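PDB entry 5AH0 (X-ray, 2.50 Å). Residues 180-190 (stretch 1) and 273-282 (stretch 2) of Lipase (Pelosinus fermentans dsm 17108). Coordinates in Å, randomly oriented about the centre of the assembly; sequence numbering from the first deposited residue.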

ATOM      1  N   LYS A 180      -5.918 -14.979  -4.922  1.00 43.73           N
ATOM      2  CA  LYS A 180      -6.356 -16.271  -4.421  1.00 41.94           C
ATOM      3  C   LYS A 180      -5.205 -17.043  -3.790  1.00 43.66           C
ATOM      4  O   LYS A 180      -5.326 -17.551  -2.673  1.00 46.82           O
ATOM      5  CB  LYS A 180      -6.972 -17.093  -5.547  1.00 47.95           C
ATOM      6  CG  LYS A 180      -8.344 -16.611  -5.991  1.00 53.63           C
ATOM      7  CD  LYS A 180      -8.648 -17.095  -7.401  1.00 57.31           C
ATOM      8  CE  LYS A 180     -10.141 -17.081  -7.657  1.00 64.25           C
ATOM      9  NZ  LYS A 180     -10.468 -17.347  -9.073  1.00 68.53           N
ATOM     10  N   ASN A 181      -4.069 -17.096  -4.479  1.00 40.25           N
ATOM     11  CA  ASN A 181      -2.945 -17.869  -3.973  1.00 40.53           C
ATOM     12  C   ASN A 181      -2.309 -17.260  -2.729  1.00 40.49           C
ATOM     13  O   ASN A 181      -1.812 -17.985  -1.871  1.00 38.05           O
ATOM     14  CB  ASN A 181      -1.895 -18.038  -5.058  1.00 43.13           C
ATOM     15  CG  ASN A 181      -2.241 -19.153  -6.014  1.00 48.17           C
ATOM     16  OD1 ASN A 181      -2.102 -20.335  -5.681  1.00 48.99           O
ATOM     17  ND2 ASN A 181      -2.700 -18.788  -7.211  1.00 47.85           N
ATOM     18  N   LEU A 182      -2.342 -15.939  -2.599  1.00 41.74           N
ATOM     19  CA  LEU A 182      -1.808 -15.331  -1.385  1.00 42.88           C
ATOM     20  C   LEU A 182      -2.639 -15.731  -0.165  1.00 41.58           C
ATOM     21  O   LEU A 182      -2.088 -16.057   0.876  1.00 42.37           O
ATOM     22  CB  LEU A 182      -1.755 -13.810  -1.498  1.00 45.90           C
ATOM     23  CG  LEU A 182      -1.172 -13.223  -0.209  1.00 49.46           C
ATOM     24  CD1 LEU A 182       0.096 -12.468  -0.466  1.00 47.59           C
ATOM     25  CD2 LEU A 182      -2.185 -12.347   0.513  1.00 54.15           C
ATOM     26  N   VAL A 183      -3.961 -15.703  -0.283  1.00 46.06           N
ATOM     27  CA  VAL A 183      -4.805 -16.130   0.828  1.00 47.34           C
ATOM     28  C   VAL A 183      -4.558 -17.593   1.139  1.00 48.78           C
ATOM     29  O   VAL A 183      -4.362 -17.969   2.289  1.00 52.25           O
ATOM     30  CB  VAL A 183      -6.300 -15.936   0.539  1.00 49.68           C
ATOM     31  CG1 VAL A 183      -7.140 -16.407   1.730  1.00 48.85           C
ATOM     32  CG2 VAL A 183      -6.581 -14.492   0.236  1.00 52.19           C
ATOM     33  N   ALA A 184      -4.550 -18.412   0.096  1.00 45.94           N
ATOM     34  CA  ALA A 184      -4.312 -19.833   0.252  1.00 42.60           C
ATOM     35  C   ALA A 184      -2.958 -20.068   0.886  1.00 44.65           C
ATOM     36  O   ALA A 184      -2.808 -20.932   1.751  1.00 49.77           O
ATOM     37  CB  ALA A 184      -4.395 -20.527  -1.086  1.00 42.21           C
ATOM     38  N   SER A 185      -1.980 -19.264   0.484  1.00 41.92           N
ATOM     39  CA  SER A 185      -0.633 -19.385   1.023  1.00 39.49           C
ATOM     40  C   SER A 185      -0.587 -19.072   2.511  1.00 43.37           C
ATOM     41  O   SER A 185       0.053 -19.787   3.274  1.00 35.88           O
ATOM     42  CB  SER A 185       0.332 -18.459   0.290  1.00 38.06           C
ATOM     43  OG  SER A 185       1.639 -18.567   0.835  1.00 42.21           O
ATOM     44  N   LEU A 186      -1.257 -17.997   2.920  1.00 45.65           N
ATOM     45  CA  LEU A 186      -1.283 -17.612   4.328  1.00 48.92           C
ATOM     46  C   LEU A 186      -1.919 -18.695   5.200  1.00 51.01           C
ATOM     47  O   LEU A 186      -1.409 -19.025   6.273  1.00 53.65           O
ATOM     48  CB  LEU A 186      -2.041 -16.302   4.502  1.00 51.46           C
ATOM     49  CG  LEU A 186      -1.425 -15.053   3.874  1.00 47.09           C
ATOM     50  CD1 LEU A 186      -2.311 -13.845   4.179  1.00 44.99           C
ATOM     51  CD2 LEU A 186       0.003 -14.830   4.348  1.00 33.06           C
ATOM     52  N   ALA A 187      -3.026 -19.255   4.722  1.00 51.87           N
ATOM     53  CA  ALA A 187      -3.737 -20.304   5.446  1.00 54.08           C
ATOM     54  C   ALA A 187      -2.852 -21.520   5.663  1.00 59.45           C
ATOM     55  O   ALA A 187      -2.900 -22.133   6.720  1.00 67.51           O
ATOM     56  CB  ALA A 187      -5.012 -20.699   4.712  1.00 49.15           C
ATOM     57  N   SER A 188      -2.047 -21.873   4.668  1.00 56.98           N
ATOM     58  CA  SER A 188      -1.162 -23.023   4.812  1.00 56.62           C
ATOM     59  C   SER A 188      -0.014 -22.730   5.763  1.00 52.27           C
ATOM     60  O   SER A 188       0.241 -23.483   6.699  1.00 54.98           O
ATOM     61  CB  SER A 188      -0.600 -23.448   3.459  1.00 59.24           C
ATOM     62  OG  SER A 188       0.468 -24.366   3.634  1.00 61.54           O
ATOM     63  N   PHE A 189       0.633 -21.592   5.547  1.00 48.27           N
ATOM     64  CA  PHE A 189       1.841 -21.215   6.266  1.00 49.88           C
ATOM     65  C   PHE A 189       1.629 -21.044   7.773  1.00 57.44           C
ATOM     66  O   PHE A 189       2.533 -21.313   8.557  1.00 60.75           O
ATOM     67  CB  PHE A 189       2.398 -19.928   5.675  1.00 48.95           C
ATOM     68  CG  PHE A 189       3.737 -19.537   6.217  1.00 50.63           C
ATOM     69  CD1 PHE A 189       4.864 -20.280   5.920  1.00 51.86           C
ATOM     70  CD2 PHE A 189       3.875 -18.405   6.997  1.00 52.91           C
ATOM     71  CE1 PHE A 189       6.102 -19.918   6.416  1.00 51.84           C
ATOM     72  CE2 PHE A 189       5.113 -18.037   7.489  1.00 53.90           C
ATOM     73  CZ  PHE A 189       6.226 -18.796   7.194  1.00 52.28           C
ATOM     74  N   THR A 190       0.464 -20.549   8.172  1.00 56.58           N
ATOM     75  CA  THR A 190       0.138 -20.447   9.589  1.00 55.43           C
ATOM     76  C   THR A 190      -0.481 -21.736  10.135  1.00 57.19           C
ATOM     77  O   THR A 190      -0.459 -21.982  11.336  1.00 58.11           O
ATOM     78  CB  THR A 190      -0.832 -19.292   9.858  1.00 53.31           C
ATOM     79  OG1 THR A 190      -2.077 -19.544   9.191  1.00 59.12           O
ATOM     80  CG2 THR A 190      -0.237 -17.982   9.369  1.00 43.61           C
ATOM     81  N   THR A 273      11.737 -23.207   0.970  1.00 48.65           N
ATOM     82  CA  THR A 273      12.170 -23.265   2.360  1.00 54.00           C
ATOM     83  C   THR A 273      10.955 -23.148   3.275  1.00 60.44           C
ATOM     84  O   THR A 273       9.935 -22.561   2.887  1.00 61.90           O
ATOM     85  CB  THR A 273      13.153 -22.125   2.662  1.00 61.52           C
ATOM     86  OG1 THR A 273      14.284 -22.233   1.791  1.00 65.62           O
ATOM     87  CG2 THR A 273      13.627 -22.151   4.107  1.00 68.53           C
ATOM     88  N   SER A 274      11.054 -23.684   4.491  1.00 66.19           N
ATOM     89  CA  SER A 274       9.981 -23.546   5.482  1.00 72.61           C
ATOM     90  C   SER A 274       9.866 -22.119   6.017  1.00 72.99           C
ATOM     91  O   SER A 274       8.977 -21.799   6.804  1.00 72.96           O
ATOM     92  CB  SER A 274      10.226 -24.484   6.652  1.00 77.89           C
ATOM     93  OG  SER A 274      11.462 -24.155   7.270  1.00 83.13           O
ATOM     94  N   ASN A 275      10.757 -21.258   5.555  1.00 74.68           N
ATOM     95  CA  ASN A 275      10.897 -19.922   6.091  1.00 73.94           C
ATOM     96  C   ASN A 275      10.075 -18.894   5.309  1.00 67.59           C
ATOM     97  O   ASN A 275      10.041 -17.722   5.670  1.00 64.94           O
ATOM     98  CB  ASN A 275      12.382 -19.546   6.065  1.00 82.61           C
ATOM     99  CG  ASN A 275      12.786 -18.671   7.218  1.00 89.12           C
ATOM    100  OD1 ASN A 275      12.091 -18.601   8.233  1.00 93.06           O
ATOM    101  ND2 ASN A 275      13.940 -18.016   7.083  1.00 88.48           N
ATOM    102  N   GLU A 276       9.410 -19.330   4.241  1.00 63.43           N
ATOM    103  CA  GLU A 276       8.747 -18.382   3.349  1.00 58.61           C
ATOM    104  C   GLU A 276       7.346 -18.817   2.954  1.00 53.39           C
ATOM    105  O   GLU A 276       6.966 -19.969   3.154  1.00 56.86           O
ATOM    106  CB  GLU A 276       9.584 -18.162   2.087  1.00 60.74           C
ATOM    107  CG  GLU A 276       9.955 -19.439   1.341  1.00 66.30           C
ATOM    108  CD  GLU A 276      11.075 -19.216   0.329  1.00 69.33           C
ATOM    109  OE1 GLU A 276      11.141 -18.092  -0.227  1.00 67.75           O
ATOM    110  OE2 GLU A 276      11.883 -20.157   0.089  1.00 71.27           O
ATOM    111  N   LEU A 277       6.578 -17.877   2.405  1.00 45.54           N
ATOM    112  CA  LEU A 277       5.245 -18.174   1.900  1.00 40.85           C
ATOM    113  C   LEU A 277       5.308 -19.173   0.744  1.00 42.16           C
ATOM    114  O   LEU A 277       5.986 -18.937  -0.254  1.00 41.79           O
ATOM    115  CB  LEU A 277       4.551 -16.897   1.437  1.00 38.41           C
ATOM    116  CG  LEU A 277       4.323 -15.807   2.487  1.00 41.56           C
ATOM    117  CD1 LEU A 277       3.633 -14.610   1.866  1.00 37.33           C
ATOM    118  CD2 LEU A 277       3.484 -16.360   3.655  1.00 42.59           C
ATOM    119  N   PRO A 278       4.589 -20.293   0.871  1.00 40.81           N
ATOM    120  CA  PRO A 278       4.628 -21.284  -0.201  1.00 40.57           C
ATOM    121  C   PRO A 278       3.551 -21.057  -1.247  1.00 39.34           C
ATOM    122  O   PRO A 278       2.515 -20.448  -0.966  1.00 40.32           O
ATOM    123  CB  PRO A 278       4.377 -22.591   0.540  1.00 34.36           C
ATOM    124  CG  PRO A 278       3.426 -22.183   1.655  1.00 38.73           C
ATOM    125  CD  PRO A 278       3.815 -20.768   2.040  1.00 39.40           C
ATOM    126  N   HIS A 279       3.810 -21.548  -2.450  1.00 36.34           N
ATOM    127  CA  HIS A 279       2.751 -21.729  -3.423  1.00 36.83           C
ATOM    128  C   HIS A 279       2.065 -23.077  -3.177  1.00 41.40           C
ATOM    129  O   HIS A 279       2.694 -24.139  -3.230  1.00 46.16           O
ATOM    130  CB  HIS A 279       3.304 -21.647  -4.830  1.00 33.00           C
ATOM    131  CG  HIS A 279       2.253 -21.413  -5.859  1.00 39.89           C
ATOM    132  ND1 HIS A 279       1.428 -22.417  -6.313  1.00 42.20           N
ATOM    133  CD2 HIS A 279       1.877 -20.289  -6.511  1.00 37.26           C
ATOM    134  CE1 HIS A 279       0.597 -21.923  -7.212  1.00 39.38           C
ATOM    135  NE2 HIS A 279       0.842 -20.632  -7.342  1.00 39.36           N
ATOM    136  N   VAL A 280       0.781 -23.040  -2.863  1.00 43.27           N
ATOM    137  CA  VAL A 280       0.093 -24.258  -2.438  1.00 46.68           C
ATOM    138  C   VAL A 280      -0.113 -25.265  -3.581  1.00 47.64           C
ATOM    139  O   VAL A 280      -0.356 -26.445  -3.346  1.00 50.00           O
ATOM    140  CB  VAL A 280      -1.251 -23.900  -1.774  1.00 50.12           C
ATOM    141  CG1 VAL A 280      -1.939 -25.127  -1.229  1.00 60.71           C
ATOM    142  CG2 VAL A 280      -1.013 -22.910  -0.632  1.00 45.12           C
ATOM    143  N   ILE A 281       0.031 -24.824  -4.823  1.00 49.86           N
ATOM    144  CA  ILE A 281      -0.119 -25.754  -5.945  1.00 51.00           C
ATOM    145  C   ILE A 281       1.242 -26.311  -6.364  1.00 47.10           C
ATOM    146  O   ILE A 281       1.442 -27.522  -6.393  1.00 49.41           O
ATOM    147  CB  ILE A 281      -0.808 -25.092  -7.174  1.00 50.56           C
ATOM    148  CG1 ILE A 281      -2.291 -24.845  -6.900  1.00 53.47           C
ATOM    149  CG2 ILE A 281      -0.689 -25.977  -8.407  1.00 41.09           C
ATOM    150  CD1 ILE A 281      -2.583 -23.616  -6.102  1.00 57.05           C
ATOM    151  N   TYR A 282       2.187 -25.428  -6.646  1.00 43.39           N
ATOM    152  CA  TYR A 282       3.469 -25.854  -7.206  1.00 47.69           C
ATOM    153  C   TYR A 282       4.495 -26.321  -6.177  1.00 50.20           C
ATOM    154  O   TYR A 282       5.520 -26.903  -6.545  1.00 50.54           O
ATOM    155  CB  TYR A 282       4.068 -24.721  -8.032  1.00 41.81           C
ATOM    156  CG  TYR A 282       3.138 -24.271  -9.124  1.00 41.29           C
ATOM    157  CD1 TYR A 282       2.373 -25.197  -9.829  1.00 39.83           C
ATOM    158  CD2 TYR A 282       3.029 -22.925  -9.469  1.00 41.88           C
ATOM    159  CE1 TYR A 282       1.517 -24.800 -10.835  1.00 40.76           C
ATOM    160  CE2 TYR A 282       2.180 -22.513 -10.493  1.00 41.17           C
ATOM    161  CZ  TYR A 282       1.425 -23.457 -11.166  1.00 43.61           C
ATOM    162  OH  TYR A 282       0.568 -23.068 -12.175  1.00 51.89           O
TER

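What holds the helix of stretch 1 against the loop of stretch 2? The one hydrogen bond between them runs from Ser185 OG to Pro278 O, at 2.7 Å, where the helix and loop backbones come closest. Ser185 has chi1 at 179° (t), and its CA-to-CB bond points sideways; the hydroxyl thus reaches the loop, with Ser185 OG also 3.4 Å from Leu277 CB and 3.3 Å from Pro278 CD. Pro278 N lies 3.4 Å from Ser185 OG but, as a proline nitrogen, has no hydrogen to share, so the carbonyl is the polar partner here.

How does Phe189 use its ring? One helical turn beyond Ser185, its CA-to-CB bond points toward the loop, and chi1 at -173° (t) carries the ring out along the segment from Ser274 to Pro278. Phe189 CE1 lies 3.5 Å from Ser274 O, which sits at the ring edge near its plane, and 3.4 Å from Glu276 O, which approaches obliquely. The ring therefore meets backbone carbonyls as well as carbon, with Phe189 CD2 3.9 Å from Leu277 CD2; nearer the backbone, Phe189 CB is 4.0 Å from Pro278 CD. It is the residue most covered by the opposing stretch.

Why do the two leucines meet although neither points directly across? The CA-to-CB bond of Leu186 points away from the loop and that of Leu277 sideways, yet the end of each side chain comes nearer. Both adopt the extended m,t rotamer, with chi1/chi2 of -66°/-179° in Leu186 and -61°/180° in Leu277, and Leu186 CD2 reaches Leu277 CD2 at 3.9 Å. The same Leu277 methyl touches Phe189, so one branch tip serves two helix residues.

What do the later residues of the loop contribute? Val280, with chi1 at -176° (t), points toward the helix and places CG2 against its backbone, 3.6 Å from Ala184 O and 3.9 Å from Ser185 CA; this methyl is also 4.2 Å from Ala184 CB and 4.1 Å from Ser188 CB. Asn181, also pointing toward the loop and with chi1 at -81° (m), sets OD1 over one face of the His279 ring. The CA-to-CB bond of His279 points away from the helix, but with chi1 at -163° (t) its end comes nearer, bringing the ring within reach of OD1. The 3.4 Å from Asn181 OD1 to His279 NE2 is not a hydrogen bond, because the angle is poor. At the ring's own edge, His279 ND1 accepts from Ile281 N at 3.2 Å and from Tyr282 N at 3.1 Å, tying the imidazole to its own loop. Asn181 OD1 also lies 3.3 Å from Ile281 CD1.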